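PDB 4QDK: magnesium-protoporphyrin O-methyltransferase from Synechocystis sp., which transfers a methyl group from S-adenosyl-L-methionine to magnesium-protoporphyrin IX, giving its 13-monomethyl ester on the way to chlorophyll. Local coordinates for residues D129-L134 against R158-S163; Q119-L124 against S150-L155; G63-D68 against L86-D91. All coordinates share one frame; numbering follows the deposited sequence.

Contact 1 of 3, residues D129-L134 against R158-S163; sequences DTVICL and RRLILS. With SAH (S-adenosyl-L-homocysteine), chain C.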
loop_
_atom_site.group_PDB
_atom_site.type_symbol
_atom_site.label_atom_id
_atom_site.label_comp_id
_atom_site.label_asym_id
_atom_site.label_seq_id
_atom_site.Cartn_x
_atom_site.Cartn_y
_atom_site.Cartn_z
ATOM N N ASP A 129 10.106 9.684 -13.099
ATOM C CA ASP A 129 10.106 8.415 -13.814
ATOM C C ASP A 129 8.710 8.152 -14.349
ATOM O O ASP A 129 8.531 7.763 -15.504
ATOM C CB ASP A 129 10.521 7.263 -12.902
ATOM C CG ASP A 129 10.358 5.909 -13.571
ATOM O OD1 ASP A 129 9.247 5.338 -13.506
ATOM O OD2 ASP A 129 11.337 5.420 -14.170
ATOM N N THR A 130 7.722 8.371 -13.489
ATOM C CA THR A 130 6.337 8.061 -13.803
ATOM C C THR A 130 5.428 9.242 -13.481
ATOM O O THR A 130 5.474 9.794 -12.377
ATOM C CB THR A 130 5.861 6.819 -13.019
ATOM O OG1 THR A 130 6.600 5.671 -13.453
ATOM C CG2 THR A 130 4.373 6.577 -13.239
ATOM N N VAL A 131 4.620 9.634 -14.459
ATOM C CA VAL A 131 3.626 10.680 -14.270
ATOM C C VAL A 131 2.237 10.065 -14.380
ATOM O O VAL A 131 1.963 9.290 -15.299
ATOM C CB VAL A 131 3.783 11.802 -15.319
ATOM C CG1 VAL A 131 2.703 12.858 -15.142
ATOM C CG2 VAL A 131 5.162 12.431 -15.214
ATOM N N ILE A 132 1.366 10.393 -13.433
ATOM C CA ILE A 132 0.046 9.781 -13.378
ATOM C C ILE A 132 -1.065 10.825 -13.322
ATOM O O ILE A 132 -0.993 11.786 -12.559
ATOM C CB ILE A 132 -0.080 8.835 -12.161
ATOM C CG1 ILE A 132 1.074 7.828 -12.149
ATOM C CG2 ILE A 132 -1.416 8.117 -12.190
ATOM C CD1 ILE A 132 1.064 6.892 -10.955
ATOM N N CYS A 133 -2.091 10.626 -14.141
ATOM C CA CYS A 133 -3.239 11.519 -14.170
ATOM C C CYS A 133 -4.529 10.708 -14.244
ATOM O O CYS A 133 -4.924 10.254 -15.320
ATOM C CB CYS A 133 -3.139 12.464 -15.368
ATOM S SG CYS A 133 -4.379 13.771 -15.384
ATOM N N LEU A 134 -5.180 10.526 -13.098
ATOM C CA LEU A 134 -6.383 9.699 -13.018
ATOM C C LEU A 134 -7.666 10.513 -12.856
ATOM O O LEU A 134 -7.754 11.393 -11.994
ATOM C CB LEU A 134 -6.275 8.697 -11.863
ATOM C CG LEU A 134 -5.119 7.693 -11.878
ATOM C CD1 LEU A 134 -5.223 6.735 -10.691
ATOM C CD2 LEU A 134 -5.074 6.926 -13.194
ATOM N N ARG A 158 9.954 8.157 -18.290
ATOM C CA ARG A 158 9.712 6.801 -18.774
ATOM C C ARG A 158 8.241 6.435 -18.955
ATOM O O ARG A 158 7.881 5.769 -19.926
ATOM C CB ARG A 158 10.386 5.774 -17.855
ATOM C CG ARG A 158 10.340 4.343 -18.379
ATOM C CD ARG A 158 11.069 3.387 -17.450
ATOM N NE ARG A 158 10.501 3.403 -16.106
ATOM C CZ ARG A 158 9.499 2.627 -15.707
ATOM N NH1 ARG A 158 8.948 1.765 -16.549
ATOM N NH2 ARG A 158 9.051 2.712 -14.462
ATOM N N ARG A 159 7.389 6.856 -18.026
ATOM C CA ARG A 159 6.022 6.345 -18.009
ATOM C C ARG A 159 4.943 7.389 -17.717
ATOM O O ARG A 159 5.096 8.234 -16.833
ATOM C CB ARG A 159 5.923 5.181 -17.018
ATOM C CG ARG A 159 4.521 4.626 -16.831
ATOM C CD ARG A 159 4.546 3.338 -16.030
ATOM N NE ARG A 159 5.260 3.486 -14.765
ATOM C CZ ARG A 159 5.473 2.488 -13.912
ATOM N NH1 ARG A 159 5.024 1.272 -14.195
ATOM N NH2 ARG A 159 6.133 2.704 -12.780
ATOM N N LEU A 160 3.854 7.315 -18.476
ATOM C CA LEU A 160 2.688 8.156 -18.252
ATOM C C LEU A 160 1.447 7.273 -18.143
ATOM O O LEU A 160 1.154 6.490 -19.045
ATOM C CB LEU A 160 2.531 9.165 -19.394
ATOM C CG LEU A 160 1.313 10.088 -19.386
ATOM C CD1 LEU A 160 1.268 10.920 -18.113
ATOM C CD2 LEU A 160 1.331 10.985 -20.620
ATOM N N ILE A 161 0.736 7.387 -17.026
ATOM C CA ILE A 161 -0.499 6.636 -16.818
ATOM C C ILE A 161 -1.687 7.585 -16.792
ATOM O O ILE A 161 -1.669 8.594 -16.088
ATOM C CB ILE A 161 -0.460 5.826 -15.507
ATOM C CG1 ILE A 161 0.624 4.750 -15.585
ATOM C CG2 ILE A 161 -1.816 5.185 -15.228
ATOM C CD1 ILE A 161 0.858 4.019 -14.278
ATOM N N LEU A 162 -2.712 7.260 -17.573
ATOM C CA LEU A 162 -3.891 8.107 -17.696
ATOM C C LEU A 162 -5.154 7.285 -17.516
ATOM O O LEU A 162 -5.191 6.109 -17.872
ATOM C CB LEU A 162 -3.938 8.754 -19.083
ATOM C CG LEU A 162 -2.773 9.613 -19.572
ATOM C CD1 LEU A 162 -3.040 10.086 -20.994
ATOM C CD2 LEU A 162 -2.570 10.795 -18.645
ATOM N N SER A 163 -6.194 7.906 -16.974
ATOM C CA SER A 163 -7.515 7.293 -16.986
ATOM C C SER A 163 -8.554 8.271 -17.523
ATOM O O SER A 163 -8.473 9.478 -17.287
ATOM C CB SER A 163 -7.910 6.757 -15.604
ATOM O OG SER A 163 -8.284 7.803 -14.724
HETATM N N SAH C . -6.777 11.943 -9.436
HETATM C CA SAH C . -7.502 11.949 -8.169
HETATM C CB SAH C . -8.588 13.018 -8.152
HETATM C CG SAH C . -9.590 12.950 -9.299
HETATM S SD SAH C . -10.952 14.128 -9.083
HETATM C C SAH C . -8.123 10.585 -7.912
HETATM O O SAH C . -8.386 10.218 -6.766
HETATM O OXT SAH C . -8.372 9.824 -8.847
HETATM C "C5'" SAH C . -10.260 15.216 -10.351
HETATM C "C4'" SAH C . -9.304 16.248 -9.765
HETATM O "O4'" SAH C . -8.601 16.895 -10.807
HETATM C "C3'" SAH C . -10.008 17.342 -8.971
HETATM O "O3'" SAH C . -9.482 17.356 -7.663
HETATM C "C2'" SAH C . -9.644 18.634 -9.678
HETATM O "O2'" SAH C . -9.396 19.687 -8.776
HETATM C "C1'" SAH C . -8.387 18.238 -10.436
HETATM N N9 SAH C . -8.122 19.070 -11.622
HETATM C C8 SAH C . -9.020 19.491 -12.565
HETATM N N7 SAH C . -8.355 20.229 -13.484
HETATM C C5 SAH C . -7.047 20.279 -13.138
HETATM C C6 SAH C . -5.943 20.890 -13.719
HETATM N N6 SAH C . -6.074 21.594 -14.840
HETATM N N1 SAH C . -4.707 20.769 -13.120
HETATM C C2 SAH C . -4.570 20.038 -11.955
HETATM N N3 SAH C . -5.672 19.436 -11.384
HETATM C C4 SAH C . -6.890 19.555 -11.968
HETATM O O HOH W 1 -7.353 11.695 -16.282
#

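Contact 2 of 3, residues Q119-L124 against S150-L155; sequences QDLAQL and SHLASL. With SAH (S-adenosyl-L-homocysteine), chain C.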
loop_
_atom_site.group_PDB
_atom_site.type_symbol
_atom_site.label_atom_id
_atom_site.label_comp_id
_atom_site.label_asym_id
_atom_site.label_seq_id
_atom_site.Cartn_x
_atom_site.Cartn_y
_atom_site.Cartn_z
ATOM N N GLN A 119 -1.501 23.593 -7.922
ATOM C CA GLN A 119 -0.935 23.917 -9.222
ATOM C C GLN A 119 -1.768 23.344 -10.362
ATOM O O GLN A 119 -2.223 22.204 -10.295
ATOM C CB GLN A 119 0.492 23.369 -9.315
ATOM C CG GLN A 119 1.237 23.733 -10.589
ATOM C CD GLN A 119 1.838 25.122 -10.543
ATOM O OE1 GLN A 119 1.127 26.114 -10.376
ATOM N NE2 GLN A 119 3.157 25.201 -10.692
ATOM N N ASP A 120 -1.978 24.153 -11.395
ATOM C CA ASP A 120 -2.540 23.679 -12.649
ATOM C C ASP A 120 -1.506 22.757 -13.291
ATOM O O ASP A 120 -0.347 23.139 -13.453
ATOM C CB ASP A 120 -2.849 24.881 -13.550
ATOM C CG ASP A 120 -3.292 24.486 -14.949
ATOM O OD1 ASP A 120 -3.748 23.341 -15.155
ATOM O OD2 ASP A 120 -3.192 25.347 -15.850
ATOM N N LEU A 121 -1.918 21.541 -13.641
ATOM C CA LEU A 121 -0.986 20.551 -14.180
ATOM C C LEU A 121 -0.284 21.038 -15.448
ATOM O O LEU A 121 0.812 20.587 -15.768
ATOM C CB LEU A 121 -1.679 19.197 -14.415
ATOM C CG LEU A 121 -2.850 19.098 -15.399
ATOM C CD1 LEU A 121 -2.374 18.870 -16.830
ATOM C CD2 LEU A 121 -3.810 17.994 -14.975
ATOM N N ALA A 122 -0.916 21.963 -16.164
ATOM C CA ALA A 122 -0.329 22.513 -17.381
ATOM C C ALA A 122 0.906 23.363 -17.082
ATOM O O ALA A 122 1.715 23.630 -17.969
ATOM C CB ALA A 122 -1.357 23.324 -18.142
ATOM N N GLN A 123 1.046 23.783 -15.828
ATOM C CA GLN A 123 2.166 24.627 -15.424
ATOM C C GLN A 123 3.179 23.850 -14.589
ATOM O O GLN A 123 4.151 24.414 -14.090
ATOM C CB GLN A 123 1.656 25.843 -14.647
ATOM C CG GLN A 123 0.682 26.705 -15.434
ATOM C CD GLN A 123 0.079 27.817 -14.602
ATOM O OE1 GLN A 123 0.340 27.923 -13.403
ATOM N NE2 GLN A 123 -0.733 28.655 -15.236
ATOM N N LEU A 124 2.938 22.551 -14.445
ATOM C CA LEU A 124 3.814 21.667 -13.682
ATOM C C LEU A 124 5.198 21.572 -14.323
ATOM O O LEU A 124 5.324 21.564 -15.546
ATOM C CB LEU A 124 3.180 20.277 -13.610
ATOM C CG LEU A 124 3.108 19.511 -12.291
ATOM C CD1 LEU A 124 2.718 20.413 -11.136
ATOM C CD2 LEU A 124 2.101 18.386 -12.441
ATOM N N SER A 150 0.153 16.176 -23.617
ATOM C CA SER A 150 1.454 16.521 -24.179
ATOM C C SER A 150 2.376 17.145 -23.135
ATOM O O SER A 150 3.565 16.825 -23.077
ATOM C CB SER A 150 1.296 17.439 -25.396
ATOM O OG SER A 150 0.735 16.730 -26.495
ATOM N N HIS A 151 1.835 18.020 -22.295
ATOM C CA HIS A 151 2.656 18.628 -21.259
ATOM C C HIS A 151 3.088 17.605 -20.213
ATOM O O HIS A 151 4.244 17.599 -19.783
ATOM C CB HIS A 151 1.946 19.795 -20.582
ATOM C CG HIS A 151 2.793 20.483 -19.561
ATOM N ND1 HIS A 151 3.896 21.239 -19.898
ATOM C CD2 HIS A 151 2.726 20.502 -18.208
ATOM C CE1 HIS A 151 4.460 21.708 -18.801
ATOM N NE2 HIS A 151 3.768 21.273 -17.759
ATOM N N LEU A 152 2.160 16.746 -19.805
ATOM C CA LEU A 152 2.467 15.709 -18.827
ATOM C C LEU A 152 3.538 14.763 -19.353
ATOM O O LEU A 152 4.426 14.347 -18.611
ATOM C CB LEU A 152 1.211 14.923 -18.447
ATOM C CG LEU A 152 0.180 15.680 -17.608
ATOM C CD1 LEU A 152 -1.062 14.835 -17.398
ATOM C CD2 LEU A 152 0.781 16.098 -16.269
ATOM N N ALA A 153 3.447 14.428 -20.636
ATOM C CA ALA A 153 4.420 13.539 -21.263
ATOM C C ALA A 153 5.825 14.140 -21.218
ATOM O O ALA A 153 6.816 13.412 -21.154
ATOM C CB ALA A 153 4.011 13.228 -22.702
ATOM N N SER A 154 5.903 15.467 -21.240
ATOM C CA SER A 154 7.188 16.164 -21.219
ATOM C C SER A 154 7.852 16.080 -19.849
ATOM O O SER A 154 9.046 16.358 -19.713
ATOM C CB SER A 154 7.022 17.631 -21.631
ATOM O OG SER A 154 6.471 18.408 -20.577
ATOM N N LEU A 155 7.074 15.698 -18.842
ATOM C CA LEU A 155 7.577 15.567 -17.479
ATOM C C LEU A 155 7.965 14.125 -17.189
ATOM O O LEU A 155 8.650 13.843 -16.205
ATOM C CB LEU A 155 6.509 15.999 -16.472
ATOM C CG LEU A 155 5.873 17.384 -16.619
ATOM C CD1 LEU A 155 4.858 17.603 -15.508
ATOM C CD2 LEU A 155 6.929 18.474 -16.609
HETATM N N SAH C . -6.777 11.943 -9.436
HETATM C CA SAH C . -7.502 11.949 -8.169
HETATM C CB SAH C . -8.588 13.018 -8.152
HETATM C CG SAH C . -9.590 12.950 -9.299
HETATM S SD SAH C . -10.952 14.128 -9.083
HETATM C C SAH C . -8.123 10.585 -7.912
HETATM O O SAH C . -8.386 10.218 -6.766
HETATM O OXT SAH C . -8.372 9.824 -8.847
HETATM C "C5'" SAH C . -10.260 15.216 -10.351
HETATM C "C4'" SAH C . -9.304 16.248 -9.765
HETATM O "O4'" SAH C . -8.601 16.895 -10.807
HETATM C "C3'" SAH C . -10.008 17.342 -8.971
HETATM O "O3'" SAH C . -9.482 17.356 -7.663
HETATM C "C2'" SAH C . -9.644 18.634 -9.678
HETATM O "O2'" SAH C . -9.396 19.687 -8.776
HETATM C "C1'" SAH C . -8.387 18.238 -10.436
HETATM N N9 SAH C . -8.122 19.070 -11.622
HETATM C C8 SAH C . -9.020 19.491 -12.565
HETATM N N7 SAH C . -8.355 20.229 -13.484
HETATM C C5 SAH C . -7.047 20.279 -13.138
HETATM C C6 SAH C . -5.943 20.890 -13.719
HETATM N N6 SAH C . -6.074 21.594 -14.840
HETATM N N1 SAH C . -4.707 20.769 -13.120
HETATM C C2 SAH C . -4.570 20.038 -11.955
HETATM N N3 SAH C . -5.672 19.436 -11.384
HETATM C C4 SAH C . -6.890 19.555 -11.968
#

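Contact 3 of 3, residues G63-D68 against L86-D91; sequences GLLVCD and LVYGSD. With SAH (S-adenosyl-L-homocysteine), chain C.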
loop_
_atom_site.group_PDB
_atom_site.type_symbol
_atom_site.label_atom_id
_atom_site.label_comp_id
_atom_site.label_asym_id
_atom_site.label_seq_id
_atom_site.Cartn_x
_atom_site.Cartn_y
_atom_site.Cartn_z
ATOM N N GLY A 63 11.380 4.254 -3.720
ATOM C CA GLY A 63 12.365 5.218 -4.175
ATOM C C GLY A 63 12.052 5.802 -5.542
ATOM O O GLY A 63 12.787 6.654 -6.042
ATOM N N LEU A 64 10.957 5.347 -6.144
ATOM C CA LEU A 64 10.582 5.788 -7.484
ATOM C C LEU A 64 9.954 7.178 -7.479
ATOM O O LEU A 64 9.040 7.454 -6.706
ATOM C CB LEU A 64 9.619 4.791 -8.126
ATOM C CG LEU A 64 9.421 4.967 -9.633
ATOM C CD1 LEU A 64 10.721 4.671 -10.356
ATOM C CD2 LEU A 64 8.300 4.079 -10.137
ATOM N N LEU A 65 10.452 8.049 -8.351
ATOM C CA LEU A 65 9.934 9.408 -8.459
ATOM C C LEU A 65 8.635 9.430 -9.251
ATOM O O LEU A 65 8.622 9.117 -10.441
ATOM C CB LEU A 65 10.967 10.324 -9.117
ATOM C CG LEU A 65 11.954 11.023 -8.181
ATOM C CD1 LEU A 65 13.137 11.570 -8.966
ATOM C CD2 LEU A 65 11.256 12.139 -7.422
ATOM N N VAL A 66 7.546 9.806 -8.588
ATOM C CA VAL A 66 6.229 9.802 -9.212
ATOM C C VAL A 66 5.544 11.164 -9.107
ATOM O O VAL A 66 5.560 11.802 -8.049
ATOM C CB VAL A 66 5.315 8.721 -8.580
ATOM C CG1 VAL A 66 3.925 8.748 -9.207
ATOM C CG2 VAL A 66 5.943 7.340 -8.725
ATOM N N CYS A 67 4.963 11.608 -10.216
ATOM C CA CYS A 67 4.125 12.799 -10.236
ATOM C C CYS A 67 2.660 12.387 -10.320
ATOM O O CYS A 67 2.253 11.695 -11.254
ATOM C CB CYS A 67 4.487 13.693 -11.427
ATOM S SG CYS A 67 3.327 15.050 -11.753
ATOM N N ASP A 68 1.879 12.797 -9.326
ATOM C CA ASP A 68 0.440 12.557 -9.321
ATOM C C ASP A 68 -0.256 13.876 -9.653
ATOM O O ASP A 68 -0.418 14.737 -8.787
ATOM C CB ASP A 68 0.001 12.012 -7.954
ATOM C CG ASP A 68 -1.444 11.539 -7.938
ATOM O OD1 ASP A 68 -2.093 11.558 -9.002
ATOM O OD2 ASP A 68 -1.926 11.126 -6.857
ATOM N N LEU A 86 8.310 8.027 -4.007
ATOM C CA LEU A 86 8.554 9.437 -3.739
ATOM C C LEU A 86 7.556 10.252 -4.554
ATOM O O LEU A 86 7.779 10.526 -5.733
ATOM C CB LEU A 86 9.989 9.805 -4.116
ATOM C CG LEU A 86 11.065 8.886 -3.532
ATOM C CD1 LEU A 86 12.453 9.357 -3.937
ATOM C CD2 LEU A 86 10.942 8.811 -2.017
ATOM N N VAL A 87 6.449 10.626 -3.923
ATOM C CA VAL A 87 5.308 11.173 -4.648
ATOM C C VAL A 87 5.213 12.694 -4.588
ATOM O O VAL A 87 5.223 13.285 -3.509
ATOM C CB VAL A 87 3.982 10.588 -4.112
ATOM C CG1 VAL A 87 2.803 11.137 -4.902
ATOM C CG2 VAL A 87 4.011 9.064 -4.160
ATOM N N TYR A 88 5.118 13.318 -5.757
ATOM C CA TYR A 88 4.823 14.742 -5.846
ATOM C C TYR A 88 3.404 14.922 -6.360
ATOM O O TYR A 88 3.135 14.751 -7.549
ATOM C CB TYR A 88 5.828 15.458 -6.751
ATOM C CG TYR A 88 7.211 15.535 -6.151
ATOM C CD1 TYR A 88 8.094 14.470 -6.252
ATOM C CD2 TYR A 88 7.627 16.670 -5.465
ATOM C CE1 TYR A 88 9.356 14.535 -5.697
ATOM C CE2 TYR A 88 8.886 16.744 -4.905
ATOM C CZ TYR A 88 9.747 15.674 -5.025
ATOM O OH TYR A 88 11.005 15.744 -4.470
ATOM N N GLY A 89 2.495 15.245 -5.450
ATOM C CA GLY A 89 1.096 15.406 -5.797
ATOM C C GLY A 89 0.741 16.862 -5.999
ATOM O O GLY A 89 1.188 17.730 -5.250
ATOM N N SER A 90 -0.056 17.139 -7.023
ATOM C CA SER A 90 -0.510 18.501 -7.272
ATOM C C SER A 90 -1.947 18.509 -7.759
ATOM O O SER A 90 -2.411 17.542 -8.358
ATOM C CB SER A 90 0.396 19.207 -8.285
ATOM O OG SER A 90 0.493 18.465 -9.486
ATOM N N ASP A 91 -2.651 19.603 -7.487
ATOM C CA ASP A 91 -4.037 19.747 -7.910
ATOM C C ASP A 91 -4.359 21.223 -8.087
ATOM O O ASP A 91 -3.796 22.071 -7.399
ATOM C CB ASP A 91 -4.977 19.124 -6.876
ATOM C CG ASP A 91 -6.363 18.869 -7.426
ATOM O OD1 ASP A 91 -7.128 19.841 -7.594
ATOM O OD2 ASP A 91 -6.692 17.692 -7.684
HETATM N N SAH C . -6.777 11.943 -9.436
HETATM C CA SAH C . -7.502 11.949 -8.169
HETATM C CB SAH C . -8.588 13.018 -8.152
HETATM C CG SAH C . -9.590 12.950 -9.299
HETATM S SD SAH C . -10.952 14.128 -9.083
HETATM C C SAH C . -8.123 10.585 -7.912
HETATM O O SAH C . -8.386 10.218 -6.766
HETATM O OXT SAH C . -8.372 9.824 -8.847
HETATM C "C5'" SAH C . -10.260 15.216 -10.351
HETATM C "C4'" SAH C . -9.304 16.248 -9.765
HETATM O "O4'" SAH C . -8.601 16.895 -10.807
HETATM C "C3'" SAH C . -10.008 17.342 -8.971
HETATM O "O3'" SAH C . -9.482 17.356 -7.663
HETATM C "C2'" SAH C . -9.644 18.634 -9.678
HETATM O "O2'" SAH C . -9.396 19.687 -8.776
HETATM C "C1'" SAH C . -8.387 18.238 -10.436
HETATM N N9 SAH C . -8.122 19.070 -11.622
HETATM C C8 SAH C . -9.020 19.491 -12.565
HETATM N N7 SAH C . -8.355 20.229 -13.484
HETATM C C5 SAH C . -7.047 20.279 -13.138
HETATM C C6 SAH C . -5.943 20.890 -13.719
HETATM N N6 SAH C . -6.074 21.594 -14.840
HETATM N N1 SAH C . -4.707 20.769 -13.120
HETATM C C2 SAH C . -4.570 20.038 -11.955
HETATM N N3 SAH C . -5.672 19.436 -11.384
HETATM C C4 SAH C . -6.890 19.555 -11.968
#

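Contact 1 of 3, residues D129-L134 against R158-S163
With CG of Asp129 turned trans to the backbone N (chi1 173°) and the chain of Arg158 extended until it bends at chi3 (59°), a carboxylate and a guanidinium meet side-on. NE of Arg158 gives a nearly straight bond to Asp129 OD2 (2.9 Å) in the guanidinium plane, while NH2 reaches the syn lone pair of Asp129 OD1 at 2.8 Å from a tilted direction, because the two flat groups are 42° apart. OD1 also accepts the hydroxyl of Thr130, whose OG1 in turn receives both NE (2.9 Å) and NH2 (3.1 Å) of Arg159 in that guanidinium's plane. Threonine suits this place, since one oxygen can give to the acid and accept from the base. NH1 of Arg159 forms salt bridges with Asp58 and Glu226. Were Asp129 an alanine, Arg158 would probably lose its carboxylate mate, and the Thr130 hydroxyl, still held by Arg159, the acceptor of its hydrogen. Beyond this polar end the strands run parallel: Val131 N bonds to Arg159 O and Ile161 N to Val131 O, then Cys133 N to Ile161 O and Ser163 N to Cys133 O. Val131 CG1 meets Leu160 CD1 at 3.8 Å. At the far end Leu134 O accepts the amino N of S-adenosylhomocysteine (2.8 Å). The chemistry thus divides along the pair: charges probably balance at its start, mostly branched apolar side chains pack along its middle, and a backbone carbonyl holds the product at its end.

Contact 2 of 3, residues Q119-L124 against S150-L155
Residues 119-121 help to form the adenine end of the cofactor pocket, and this contact joins their loop to the end of helix 142-153. The exocyclic N6 of S-adenosylhomocysteine donates to Asp120 OD1 (2.9 Å). Its ring atom N1 accepts a nearly straight bond from the backbone N of Leu121 (2.9 Å), so the adenine edge is read by an acceptor and a donor together. Behind them stands His151, its CG trans to the backbone N (chi1 -177°), which carries the imidazole across to the loop. NE2 donates to Leu124 O at 2.7 Å, in the carbonyl plane and on a lone pair. Of the three carbonyls round the ring only this one takes a hydrogen bond; Ala122 O merely lies over one face, and Leu121 O at the edge, 3.1 Å from CD2. Apolar chains continue the join: Leu124 CB rests on Leu155 CD1 (3.7 Å), the two leucines crossing at about a right angle, and Leu121 CD1 approaches Leu152 CG. Leu121, Leu124 and Leu152 all touch Ala69 of strand 65-69, and Leu152 and Leu155 lie on Val131 of strand 130-133, so loop and helix cover the same side of the central sheet.

Contact 3 of 3, residues G63-D68 against L86-D91
Leu65 and Tyr88 meet two residues out of register on one face of a parallel strand pair. The methyl CD2 of Leu65 comes to the edge of the tyrosine ring, 3.5 Å from CE1, with the two side chains crossing at a slant. Tyr88 holds CG trans to its carbonyl carbon (chi1 -70°), which turns the ring back toward the start of its strand, where its edge meets the leucine. Leu86 lays CD1 against Gly63 O at 3.4 Å. Gly63 has a positive phi (89°) at which a CB would collide with the carbonyl oxygen of the residue before, so glycine belongs there. The strands 65-69 and 86-91, linked by helix 77-82, form a beta-alpha-beta crossover of the Rossmann-like sheet of class I methyltransferases. Their backbone bonds include Tyr88 N to Val66 O (2.8 Å) and Ser90 N to Asp68 O (3.0 Å). On the other face Val66 and Val87, beta-branched residues well suited to strands, both touch Leu80 of that helix. Asp68 lies there too, OD2 hydrogen-bonded to the hydroxyl of Ser77. Asp91, the acidic residue that is a hallmark of these enzymes at the end of the second strand, sets CG trans to its N (chi1 -163°) and presents both oxygens to the ribose of S-adenosylhomocysteine: OD1 takes O2' at 2.6 Å and Ser93 N, OD2 takes O3' at 2.8 Å and Gly72 N.

From the N terminus, contact 3 comes first: it closes the crossover from strand 65-69 through helix 77-82 to strand 86-91, and is complete before the other two begin. Contact 2 opens next, with the loop after strand 115-118; Gln119 N at its start probably bonds to Asp91 O of contact 3. Contact 1 opens at 129-134 before contact 2 closes at 150-155, and itself closes at 158-163, so the two cross. In sequence, helix 142-153 lies between the strands of contact 1, and its Leu152 packs on Cys133. Strands 130-133 and 65-69 are sheet neighbours, joining contacts 1 and 3, and all three contacts touch S-adenosylhomocysteine.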